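Local coordinates for oxidized polyvinyl alcohol hydrolase (Sphingopyxis, PDB 3WLA), which hydrolyses beta-diketones such as nonane-4,6-dione and carries out the second step of polyvinyl alcohol degradation by cleaving the oxidized polymer, at residues Y127-A131 and R170-F174; E188-T192 and A263-F268; S28-A34 and D133-F137. One frame throughout, in Å; residues are numbered along the deposited sequence.

How the contacts relate
Early in the chain, the turn between strands 21-28 and 31-38, with the beginning of the second strand, meets the first turn of helix 133-145; contact 3 thereby closes a loop of 98 residues. Residues 127-131, just before that helix, pair with the end of helix 163-174 in contact 1, across 38 residues, so contacts 1 and 3 cross. The salt bridge from Asp130 to Arg136 and packing of Val135 on Arg170 and Ala171 join them. Contact 2 follows in series, spanning 70 residues and bringing the loop after strand 181-185 onto helix 257-269. Leu173 links it to contact 1 through Trp189 and Tyr267, whereas contacts 2 and 3 do not touch.

Contact 1: residues Y127-A131 and R170-F174; sequences YKTDA and RALLF
Arg170 gathers three backbone carbonyls of one loop around its guanidinium. Its NE donates to Ala131 O (2.7 Å), nearly straight at 173°, while NH2 donates to both Tyr127 O (3.0 Å) and Asp130 O (2.9 Å); all three oxygens lie near the guanidinium plane. The arginine sits on helix 163-174 of the alpha/beta-hydrolase fold, which directly follows Ser162, the probable nucleophile, so the contact ties the loop leading into helix 133-145 to the C-terminal end of helix 163-174. To span the gap the side chain is extended, with chi1 to chi3 all t and chi4 at 77°. A water accepts from Arg170 NH1 at 3.0 Å and lies 2.8 Å from Tyr127 O.

Residues 127-131 form an irregular loop that wraps the arginine tip; Asp130, at phi/psi -85/123, is extended, its CA-to-CB bond points away from the helix, and OD1 forms a salt bridge with Arg136. The Tyr127 ring stacks on Trp109.

One turn on, with Phe174 N bonded to Arg170 O (2.9 Å), Phe174 shares the helix face of Arg170, and both CA-to-CB bonds point toward the loop. Phe174 has chi1 near m (-86°), and its CA lies 5.9 Å from Ala131 CA. Ala131 CA rests over the ring face, 3.7 Å from the centroid in a CH-pi contact, with Ala131 CB 3.6 Å from Phe174 CD1. At the ring edge, Thr129 O comes to 3.5 Å from Phe174 CE1.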
loop_
_atom_site.group_PDB
_atom_site.type_symbol
_atom_site.label_atom_id
_atom_site.label_comp_id
_atom_site.label_asym_id
_atom_site.label_seq_id
_atom_site.Cartn_x
_atom_site.Cartn_y
_atom_site.Cartn_z
ATOM N N TYR A 127 12.207 -13.252 6.392
ATOM C CA TYR A 127 11.061 -12.388 6.177
ATOM C C TYR A 127 9.799 -13.103 5.923
ATOM O O TYR A 127 8.781 -12.469 5.649
ATOM C CB TYR A 127 11.356 -11.349 5.103
ATOM C CG TYR A 127 12.486 -10.462 5.549
ATOM C CD1 TYR A 127 12.461 -9.870 6.820
ATOM C CD2 TYR A 127 13.555 -10.192 4.729
ATOM C CE1 TYR A 127 13.465 -9.035 7.253
ATOM C CE2 TYR A 127 14.602 -9.324 5.164
ATOM C CZ TYR A 127 14.520 -8.758 6.429
ATOM O OH TYR A 127 15.455 -7.849 6.847
ATOM N N LYS A 128 9.861 -14.439 6.045
ATOM C CA LYS A 128 8.669 -15.259 5.956
ATOM C C LYS A 128 7.829 -14.940 7.226
ATOM O O LYS A 128 6.600 -15.083 7.207
ATOM C CB LYS A 128 9.040 -16.754 5.968
ATOM C CG LYS A 128 9.267 -17.347 4.598
ATOM C CD LYS A 128 9.933 -18.704 4.684
ATOM C CE LYS A 128 9.951 -19.361 3.302
ATOM N NZ LYS A 128 10.466 -20.792 3.306
ATOM N N THR A 129 8.495 -14.510 8.308
ATOM C CA THR A 129 7.801 -14.219 9.583
ATOM C C THR A 129 8.022 -12.811 10.167
ATOM O O THR A 129 7.163 -12.299 10.897
ATOM C CB THR A 129 8.183 -15.260 10.686
ATOM O OG1 THR A 129 9.613 -15.271 10.882
ATOM C CG2 THR A 129 7.717 -16.662 10.277
ATOM N N ASP A 130 9.165 -12.206 9.845
ATOM C CA ASP A 130 9.559 -10.860 10.289
ATOM C C ASP A 130 8.923 -9.887 9.289
ATOM O O ASP A 130 9.150 -10.008 8.078
ATOM C CB ASP A 130 11.089 -10.730 10.226
ATOM C CG ASP A 130 11.607 -9.410 10.814
ATOM O OD1 ASP A 130 10.871 -8.402 10.782
ATOM O OD2 ASP A 130 12.763 -9.361 11.282
ATOM N N ALA A 131 8.108 -8.964 9.791
ATOM C CA ALA A 131 7.416 -7.980 8.958
ATOM C C ALA A 131 8.400 -7.063 8.186
ATOM O O ALA A 131 8.117 -6.571 7.082
ATOM C CB ALA A 131 6.470 -7.107 9.850
ATOM N N ARG A 170 1.887 -5.599 1.952
ATOM C CA ARG A 170 2.655 -6.239 3.046
ATOM C C ARG A 170 2.225 -5.744 4.454
ATOM O O ARG A 170 2.050 -6.532 5.411
ATOM C CB ARG A 170 4.171 -6.046 2.891
ATOM C CG ARG A 170 4.952 -6.846 3.985
ATOM C CD ARG A 170 6.469 -6.650 3.866
ATOM N NE ARG A 170 7.256 -7.547 4.741
ATOM C CZ ARG A 170 7.476 -8.829 4.474
ATOM N NH1 ARG A 170 6.959 -9.380 3.370
ATOM N NH2 ARG A 170 8.236 -9.564 5.310
ATOM N N ALA A 171 2.050 -4.439 4.599
ATOM C CA ALA A 171 1.676 -3.900 5.921
ATOM C C ALA A 171 0.286 -4.368 6.345
ATOM O O ALA A 171 0.049 -4.610 7.562
ATOM C CB ALA A 171 1.739 -2.355 5.891
ATOM N N LEU A 172 -0.640 -4.518 5.386
ATOM C CA LEU A 172 -1.998 -4.984 5.747
ATOM C C LEU A 172 -1.988 -6.462 6.141
ATOM O O LEU A 172 -2.872 -6.920 6.896
ATOM C CB LEU A 172 -3.011 -4.783 4.603
ATOM C CG LEU A 172 -3.275 -3.313 4.178
ATOM C CD1 LEU A 172 -4.289 -3.268 3.097
ATOM C CD2 LEU A 172 -3.752 -2.472 5.340
ATOM N N LEU A 173 -1.014 -7.206 5.607
ATOM C CA LEU A 173 -0.904 -8.629 5.891
ATOM C C LEU A 173 -0.210 -8.909 7.196
ATOM O O LEU A 173 -0.572 -9.870 7.912
ATOM C CB LEU A 173 -0.172 -9.372 4.751
ATOM C CG LEU A 173 -0.961 -9.526 3.420
ATOM C CD1 LEU A 173 -0.037 -10.053 2.308
ATOM C CD2 LEU A 173 -2.155 -10.433 3.590
ATOM N N PHE A 174 0.807 -8.122 7.488
ATOM C CA PHE A 174 1.571 -8.283 8.720
ATOM C C PHE A 174 1.100 -7.485 9.931
ATOM O O PHE A 174 1.361 -7.874 11.051
ATOM C CB PHE A 174 3.020 -7.864 8.534
ATOM C CG PHE A 174 3.902 -8.958 7.994
ATOM C CD1 PHE A 174 4.430 -9.914 8.844
ATOM C CD2 PHE A 174 4.156 -9.058 6.605
ATOM C CE1 PHE A 174 5.186 -10.976 8.340
ATOM C CE2 PHE A 174 4.911 -10.107 6.074
ATOM C CZ PHE A 174 5.433 -11.087 6.956
HETATM O O HOH W 1 7.671 -12.300 3.112
#

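Contact 2: residues E188-T192 and A263-F268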
loop_
_atom_site.group_PDB
_atom_site.type_symbol
_atom_site.label_atom_id
_atom_site.label_comp_id
_atom_site.label_asym_id
_atom_site.label_seq_id
_atom_site.Cartn_x
_atom_site.Cartn_y
_atom_site.Cartn_z
ATOM N N GLU A 188 2.452 -5.421 -6.239
ATOM C CA GLU A 188 2.843 -6.787 -6.541
ATOM C C GLU A 188 2.322 -7.720 -5.447
ATOM O O GLU A 188 1.979 -7.282 -4.358
ATOM C CB GLU A 188 4.342 -6.917 -6.575
ATOM C CG GLU A 188 4.969 -7.067 -7.977
ATOM C CD GLU A 188 4.738 -8.453 -8.638
ATOM O OE1 GLU A 188 4.252 -9.416 -7.954
ATOM O OE2 GLU A 188 5.042 -8.550 -9.852
ATOM N N TRP A 189 2.305 -9.005 -5.742
ATOM C CA TRP A 189 1.898 -10.020 -4.755
ATOM C C TRP A 189 3.046 -11.036 -4.613
ATOM O O TRP A 189 3.133 -11.817 -3.603
ATOM C CB TRP A 189 0.599 -10.729 -5.215
ATOM C CG TRP A 189 0.004 -11.622 -4.147
ATOM C CD1 TRP A 189 -0.001 -13.005 -4.121
ATOM C CD2 TRP A 189 -0.714 -11.193 -3.008
ATOM N NE1 TRP A 189 -0.706 -13.442 -3.018
ATOM C CE2 TRP A 189 -1.154 -12.348 -2.322
ATOM C CE3 TRP A 189 -1.051 -9.931 -2.497
ATOM C CZ2 TRP A 189 -1.906 -12.276 -1.151
ATOM C CZ3 TRP A 189 -1.814 -9.854 -1.330
ATOM C CH2 TRP A 189 -2.228 -11.017 -0.670
ATOM N N TYR A 190 3.968 -10.978 -5.584
ATOM C CA TYR A 190 5.103 -11.895 -5.686
ATOM C C TYR A 190 4.542 -13.306 -5.487
ATOM O O TYR A 190 4.917 -14.016 -4.577
ATOM C CB TYR A 190 6.149 -11.608 -4.609
ATOM C CG TYR A 190 6.679 -10.203 -4.638
ATOM C CD1 TYR A 190 7.195 -9.644 -5.812
ATOM C CD2 TYR A 190 6.707 -9.420 -3.457
ATOM C CE1 TYR A 190 7.730 -8.334 -5.809
ATOM C CE2 TYR A 190 7.242 -8.126 -3.454
ATOM C CZ TYR A 190 7.751 -7.597 -4.621
ATOM O OH TYR A 190 8.342 -6.363 -4.580
ATOM N N SER A 191 3.597 -13.698 -6.325
ATOM C CA SER A 191 3.004 -15.015 -6.159
ATOM C C SER A 191 3.987 -16.143 -6.182
ATOM O O SER A 191 4.967 -16.122 -6.924
ATOM C CB SER A 191 1.945 -15.255 -7.210
ATOM O OG SER A 191 1.090 -14.149 -7.232
ATOM N N THR A 192 3.749 -17.133 -5.312
ATOM C CA THR A 192 4.607 -18.307 -5.265
ATOM C C THR A 192 3.735 -19.570 -5.339
ATOM O O THR A 192 2.505 -19.500 -5.357
ATOM C CB THR A 192 5.355 -18.421 -3.955
ATOM O OG1 THR A 192 4.406 -18.698 -2.914
ATOM C CG2 THR A 192 6.086 -17.157 -3.639
ATOM N N ALA A 263 -4.804 -11.961 -7.544
ATOM C CA ALA A 263 -4.381 -12.748 -6.414
ATOM C C ALA A 263 -4.663 -12.020 -5.102
ATOM O O ALA A 263 -5.178 -12.611 -4.170
ATOM C CB ALA A 263 -2.931 -13.064 -6.529
ATOM N N SER A 264 -4.311 -10.734 -5.014
ATOM C CA SER A 264 -4.586 -10.025 -3.791
ATOM C C SER A 264 -6.083 -9.951 -3.565
ATOM O O SER A 264 -6.527 -10.177 -2.434
ATOM C CB SER A 264 -3.967 -8.595 -3.805
ATOM O OG SER A 264 -4.636 -7.756 -4.741
ATOM N N SER A 265 -6.881 -9.669 -4.605
ATOM C CA SER A 265 -8.314 -9.551 -4.381
ATOM C C SER A 265 -8.901 -10.883 -3.864
ATOM O O SER A 265 -9.808 -10.883 -3.028
ATOM C CB SER A 265 -9.078 -9.080 -5.639
ATOM O OG SER A 265 -9.267 -10.104 -6.615
ATOM N N ASN A 266 -8.385 -11.998 -4.368
ATOM C CA ASN A 266 -8.861 -13.322 -3.984
ATOM C C ASN A 266 -8.634 -13.582 -2.490
ATOM O O ASN A 266 -9.547 -14.045 -1.768
ATOM C CB ASN A 266 -8.133 -14.395 -4.783
ATOM C CG ASN A 266 -8.595 -14.472 -6.243
ATOM O OD1 ASN A 266 -9.585 -13.847 -6.662
ATOM N ND2 ASN A 266 -7.886 -15.282 -7.014
ATOM N N TYR A 267 -7.425 -13.303 -2.043
ATOM C CA TYR A 267 -7.067 -13.492 -0.649
ATOM C C TYR A 267 -7.895 -12.645 0.338
ATOM O O TYR A 267 -8.495 -13.184 1.283
ATOM C CB TYR A 267 -5.585 -13.171 -0.435
ATOM C CG TYR A 267 -5.230 -13.210 1.014
ATOM C CD1 TYR A 267 -4.954 -14.424 1.647
ATOM C CD2 TYR A 267 -5.261 -12.047 1.792
ATOM C CE1 TYR A 267 -4.718 -14.489 3.045
ATOM C CE2 TYR A 267 -5.033 -12.084 3.197
ATOM C CZ TYR A 267 -4.761 -13.310 3.815
ATOM O OH TYR A 267 -4.520 -13.346 5.178
ATOM N N PHE A 268 -7.910 -11.319 0.141
ATOM C CA PHE A 268 -8.663 -10.436 1.023
ATOM C C PHE A 268 -10.185 -10.707 0.972
ATOM O O PHE A 268 -10.918 -10.534 1.966
ATOM C CB PHE A 268 -8.395 -8.987 0.646
ATOM C CG PHE A 268 -7.029 -8.518 1.012
ATOM C CD1 PHE A 268 -6.609 -8.531 2.337
ATOM C CD2 PHE A 268 -6.174 -8.008 0.031
ATOM C CE1 PHE A 268 -5.373 -8.037 2.709
ATOM C CE2 PHE A 268 -4.909 -7.504 0.390
ATOM C CZ PHE A 268 -4.510 -7.515 1.738
#
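The indole of Trp189 is the bump here, laid flat against helix 257-269. One face of the ring system receives the helix surface: Ala263 CB sits 4.1 Å from the centroid of the five-membered ring and Ser264 CA 3.8 Å from that of the six-membered ring, both as CH-pi contacts. The small residues Ala263 and Ser264 make the shallow floor, with Ser264 CB 3.5 Å from Trp189 CE3. Larger neighbours bound the far end of the indole, Tyr267 CB at 3.9 Å from Trp189 CZ2 and Phe268 CE2 at 4.2 Å from Trp189 CZ3. Leu173 and Asn169 of helix 163-174 also touch the indole, wedging it between two helices of the alpha/beta-hydrolase fold. Within the loop, Glu188 OE1 accepts from the backbone N of Trp189 (3.0 Å) and of Tyr190 (2.9 Å). No hydrogen bond crosses between the segments, and Trp189 NE1 finds its acceptor in Trp216 O; the contact therefore rests on shape and apolar burial rather than on polar pairing.

Contact 3: residues S28-A34 and D133-F137; sequences SDGKKRA and DDVRF
Two carboxylates approach closely, Asp29 OD2 to Asp133 OD1 at 3.1 Å, tolerable because cations draw both into one salt-bridge network. It joins the tip of the beta hairpin 21-28/31-38, at the edge of the alpha/beta-hydrolase sheet, to the first turn of helix 133-145. The tip is a type I' turn from Ser28 to Lys31, with Asp29 (phi/psi 54/32) and Gly30 (82/10) at its corners, closed by Lys31 N to Ser28 O (2.9 Å) and Ser28 N to Lys31 O (3.0 Å).

Strand 31-34 and helix 133-137 cross at -55°, their axes 11.2 Å apart; the nearest CA pairs are Ser28-Phe137 (6.0 Å) and Asp29-Asp133 (6.4 Å). Arg136 NE donates to Asp29 OD2 (2.8 Å) and its NH2 to Asp133 OD1 (2.9 Å), while NH1 pairs with Asp130. Lys31 NZ reaches Asp133 OD2 at 2.7 Å. A water bridges Ser28 OG (2.7 Å), Asp29 OD2 (2.8 Å) and Asp133 O (2.5 Å).

Further along, Arg33 curls back with chi1 to chi3 all m, so that NH1 and NH2 both bond Asp134 OD1 (2.9 and 3.0 Å); Asp134 OD2 takes the N of Asn115. Phe137, chi1 t, lies beneath this arginine: Arg33 CB is 3.7 Å from the ring centroid, over its face, and at the ring edge Ala34 O stands 3.6 Å from Phe137 CZ.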
loop_
_atom_site.group_PDB
_atom_site.type_symbol
_atom_site.label_atom_id
_atom_site.label_comp_id
_atom_site.label_asym_id
_atom_site.label_seq_id
_atom_site.Cartn_x
_atom_site.Cartn_y
_atom_site.Cartn_z
ATOM N N SER A 28 14.258 4.533 13.837
ATOM C CA SER A 28 13.425 3.350 13.698
ATOM C C SER A 28 14.267 2.154 13.272
ATOM O O SER A 28 14.849 2.148 12.199
ATOM C CB SER A 28 12.276 3.643 12.691
ATOM O OG SER A 28 11.282 2.622 12.723
ATOM N N ASP A 29 14.322 1.147 14.139
ATOM C CA ASP A 29 15.119 -0.053 13.897
ATOM C C ASP A 29 16.561 0.350 13.602
ATOM O O ASP A 29 17.245 -0.302 12.822
ATOM C CB ASP A 29 14.550 -0.899 12.738
ATOM C CG ASP A 29 13.478 -1.837 13.210
ATOM O OD1 ASP A 29 13.795 -2.679 14.065
ATOM O OD2 ASP A 29 12.324 -1.749 12.766
ATOM N N GLY A 30 16.985 1.452 14.217
ATOM C CA GLY A 30 18.345 1.919 14.069
ATOM C C GLY A 30 18.643 2.720 12.847
ATOM O O GLY A 30 19.810 2.997 12.561
ATOM N N LYS A 31 17.616 3.125 12.104
ATOM C CA LYS A 31 17.895 3.922 10.919
ATOM C C LYS A 31 17.321 5.317 11.127
ATOM O O LYS A 31 16.487 5.514 12.002
ATOM C CB LYS A 31 17.249 3.258 9.680
ATOM C CG LYS A 31 17.820 1.863 9.336
ATOM C CD LYS A 31 16.929 1.102 8.338
ATOM C CE LYS A 31 17.735 -0.029 7.735
ATOM N NZ LYS A 31 16.876 -1.104 7.323
ATOM N N LYS A 32 17.763 6.275 10.324
ATOM C CA LYS A 32 17.228 7.626 10.387
ATOM C C LYS A 32 16.169 7.750 9.272
ATOM O O LYS A 32 16.494 7.761 8.087
ATOM C CB LYS A 32 18.352 8.647 10.204
ATOM C CG LYS A 32 19.326 8.693 11.449
ATOM C CD LYS A 32 20.441 9.722 11.272
ATOM C CE LYS A 32 21.577 9.509 12.290
ATOM N NZ LYS A 32 22.924 10.048 11.813
ATOM N N ARG A 33 14.908 7.883 9.662
ATOM C CA ARG A 33 13.825 7.932 8.665
ATOM C C ARG A 33 13.181 9.311 8.570
ATOM O O ARG A 33 13.309 10.153 9.477
ATOM C CB ARG A 33 12.787 6.864 9.000
ATOM C CG ARG A 33 13.334 5.424 9.115
ATOM C CD ARG A 33 14.024 4.951 7.806
ATOM N NE ARG A 33 13.090 4.958 6.657
ATOM C CZ ARG A 33 12.315 3.915 6.325
ATOM N NH1 ARG A 33 12.325 2.789 7.034
ATOM N NH2 ARG A 33 11.562 3.983 5.245
ATOM N N ALA A 34 12.517 9.543 7.445
ATOM C CA ALA A 34 11.898 10.821 7.162
ATOM C C ALA A 34 10.461 10.644 6.645
ATOM O O ALA A 34 10.110 9.578 6.090
ATOM C CB ALA A 34 12.754 11.577 6.126
ATOM N N ASP A 133 11.617 -3.824 8.479
ATOM C CA ASP A 133 11.766 -2.468 8.984
ATOM C C ASP A 133 10.743 -1.453 8.494
ATOM O O ASP A 133 10.370 -0.519 9.219
ATOM C CB ASP A 133 13.156 -1.924 8.653
ATOM C CG ASP A 133 14.231 -2.505 9.538
ATOM O OD1 ASP A 133 13.880 -3.199 10.531
ATOM O OD2 ASP A 133 15.403 -2.236 9.245
ATOM N N ASP A 134 10.300 -1.597 7.240
ATOM C CA ASP A 134 9.332 -0.616 6.757
ATOM C C ASP A 134 7.959 -0.796 7.377
ATOM O O ASP A 134 7.269 0.177 7.692
ATOM C CB ASP A 134 9.254 -0.629 5.227
ATOM C CG ASP A 134 10.431 0.078 4.592
ATOM O OD1 ASP A 134 10.986 0.999 5.227
ATOM O OD2 ASP A 134 10.802 -0.255 3.447
ATOM N N VAL A 135 7.533 -2.028 7.571
ATOM C CA VAL A 135 6.228 -2.183 8.200
ATOM C C VAL A 135 6.237 -1.531 9.599
ATOM O O VAL A 135 5.263 -0.910 10.003
ATOM C CB VAL A 135 5.833 -3.672 8.351
ATOM C CG1 VAL A 135 4.570 -3.789 9.244
ATOM C CG2 VAL A 135 5.529 -4.297 6.978
ATOM N N ARG A 136 7.357 -1.650 10.323
ATOM C CA ARG A 136 7.443 -1.110 11.681
ATOM C C ARG A 136 7.543 0.406 11.688
ATOM O O ARG A 136 6.970 1.074 12.554
ATOM C CB ARG A 136 8.623 -1.743 12.430
ATOM C CG ARG A 136 8.274 -3.171 12.945
ATOM C CD ARG A 136 9.440 -3.858 13.652
ATOM N NE ARG A 136 10.640 -4.035 12.828
ATOM C CZ ARG A 136 10.966 -5.186 12.237
ATOM N NH1 ARG A 136 10.180 -6.271 12.363
ATOM N NH2 ARG A 136 12.090 -5.254 11.537
ATOM N N PHE A 137 8.279 0.931 10.722
ATOM C CA PHE A 137 8.424 2.362 10.589
ATOM C C PHE A 137 7.068 3.029 10.360
ATOM O O PHE A 137 6.703 4.008 11.084
ATOM C CB PHE A 137 9.342 2.702 9.426
ATOM C CG PHE A 137 9.346 4.170 9.086
ATOM C CD1 PHE A 137 9.536 5.127 10.098
ATOM C CD2 PHE A 137 9.179 4.614 7.756
ATOM C CE1 PHE A 137 9.566 6.501 9.813
ATOM C CE2 PHE A 137 9.211 5.995 7.460
ATOM C CZ PHE A 137 9.404 6.937 8.496
HETATM O O HOH W 2 11.675 0.430 11.178
#